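Chitosanase (Gynuella sunshinyii YC6258, PDB 6X2Q) probably hydrolyses chitosan as a family 46 glycoside hydrolase and binds chitotetraose, a glucosamine oligosaccharide. Local coordinates at residues L93-R96 / W97-S101. Sequence-based numbering, arbitrary orientation.
Sequences LPQR and WADAS
Leu93 and Trp97 start a ladder of i to i+4 backbone bonds that builds a short alpha-helix of two turns. Trp97 N donates to Leu93 O at 2.9 Å, almost straight, and the same pattern repeats from Ala98 N to Pro94 O and from Asp99 N to Gln95 O. The shortest rung runs from Ala100 N to Arg96 O, 2.7 Å. Proline suits the first turn, where its nitrogen has no hydrogen to offer.

Ser101 makes two bonds to one acceptor, Trp97 O. Its N lies 2.9 Å from Trp97 O, and its OG, anti to the carbonyl carbon and beside the backbone N (chi1 -59°), donates to the same Trp97 O at 2.8 Å. The two donors come from opposite faces of the carbonyl plane, OG well above it, so the oxygen is gripped from both sides.

This helix, 93-100, sits at the periphery of the lysozyme-clan fold of family 46, with one side turned to the protein and the other to solvent. On the inner side Trp97 CG stands anti to the backbone N (chi1 -175°), sending the indole between helices 52-63 and 104-129; its NE1 is hydrogen-bonded to Tyr27 O, and its ring meets Phe106 edge-to-face. Leu93 packs one turn earlier, against Met53 and Ile39.

Exposed side chains meet along the other side. Gln95 and Asp99 are one turn apart, with Gln95 CG 4.0 Å from Asp99 OD2 and the amide and carboxylate planes 31° apart. Asp99 OD2 also lies 3.3 Å from Gln95 O, two acceptors with no bond between them. Arg96 does not pair with Asp99: its NE stays 6.8 Å from Asp99 OD2, while NH1 is hydrogen-bonded to Ile68 O.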
# COMPACT_ATOMS: atom_id res chain seq x y z
N LEU A 93 11.80 -19.17 -1.92
CA LEU A 93 10.92 -18.20 -2.57
C LEU A 93 11.49 -16.79 -2.58
O LEU A 93 11.51 -16.17 -3.65
CB LEU A 93 9.52 -18.24 -1.93
CG LEU A 93 8.49 -17.29 -2.55
CD1 LEU A 93 8.59 -17.40 -4.03
CD2 LEU A 93 7.07 -17.60 -2.11
N PRO A 94 11.96 -16.22 -1.45
CA PRO A 94 12.56 -14.87 -1.53
C PRO A 94 13.59 -14.72 -2.64
O PRO A 94 13.51 -13.76 -3.42
CB PRO A 94 13.20 -14.71 -0.14
CG PRO A 94 12.33 -15.50 0.75
CD PRO A 94 11.89 -16.69 -0.05
N GLN A 95 14.53 -15.65 -2.74
CA GLN A 95 15.56 -15.51 -3.77
C GLN A 95 14.96 -15.58 -5.16
O GLN A 95 15.34 -14.81 -6.05
CB GLN A 95 16.65 -16.57 -3.60
CG GLN A 95 17.93 -16.26 -4.40
CD GLN A 95 18.77 -15.15 -3.79
OE1 GLN A 95 18.36 -13.99 -3.74
NE2 GLN A 95 19.98 -15.50 -3.32
N ARG A 96 13.99 -16.48 -5.36
CA ARG A 96 13.40 -16.62 -6.69
C ARG A 96 12.59 -15.39 -7.09
O ARG A 96 12.64 -14.95 -8.24
CB ARG A 96 12.55 -17.89 -6.73
CG ARG A 96 13.34 -19.15 -6.37
CD ARG A 96 13.08 -20.31 -7.32
NE ARG A 96 13.96 -21.46 -7.08
CZ ARG A 96 13.95 -22.58 -7.79
NH1 ARG A 96 13.09 -22.73 -8.80
NH2 ARG A 96 14.79 -23.57 -7.51
N TRP A 97 11.86 -14.81 -6.13
CA TRP A 97 11.14 -13.55 -6.37
C TRP A 97 12.10 -12.45 -6.81
O TRP A 97 11.83 -11.73 -7.78
CB TRP A 97 10.38 -13.12 -5.12
CG TRP A 97 9.54 -11.89 -5.35
CD1 TRP A 97 9.98 -10.60 -5.45
CD2 TRP A 97 8.12 -11.85 -5.56
NE1 TRP A 97 8.91 -9.76 -5.67
CE2 TRP A 97 7.77 -10.51 -5.75
CE3 TRP A 97 7.12 -12.83 -5.57
CZ2 TRP A 97 6.45 -10.11 -5.98
CZ3 TRP A 97 5.81 -12.44 -5.79
CH2 TRP A 97 5.49 -11.08 -5.99
N ALA A 98 13.22 -12.30 -6.09
CA ALA A 98 14.23 -11.33 -6.49
C ALA A 98 14.71 -11.59 -7.92
O ALA A 98 14.85 -10.66 -8.73
CB ALA A 98 15.40 -11.36 -5.51
N ASP A 99 14.96 -12.85 -8.27
CA ASP A 99 15.44 -13.12 -9.62
C ASP A 99 14.34 -12.91 -10.65
O ASP A 99 14.58 -12.29 -11.70
CB ASP A 99 16.02 -14.53 -9.71
CG ASP A 99 17.29 -14.70 -8.88
OD1 ASP A 99 18.09 -13.73 -8.81
OD2 ASP A 99 17.51 -15.80 -8.31
N ALA A 100 13.12 -13.38 -10.36
CA ALA A 100 12.01 -13.13 -11.27
C ALA A 100 11.85 -11.64 -11.56
O ALA A 100 11.59 -11.25 -12.70
CB ALA A 100 10.73 -13.72 -10.68
N SER A 101 12.06 -10.78 -10.55
CA SER A 101 11.93 -9.33 -10.68
C SER A 101 12.94 -8.71 -11.64
O SER A 101 12.83 -7.51 -11.94
CB SER A 101 12.09 -8.66 -9.31
OG SER A 101 11.10 -9.14 -8.42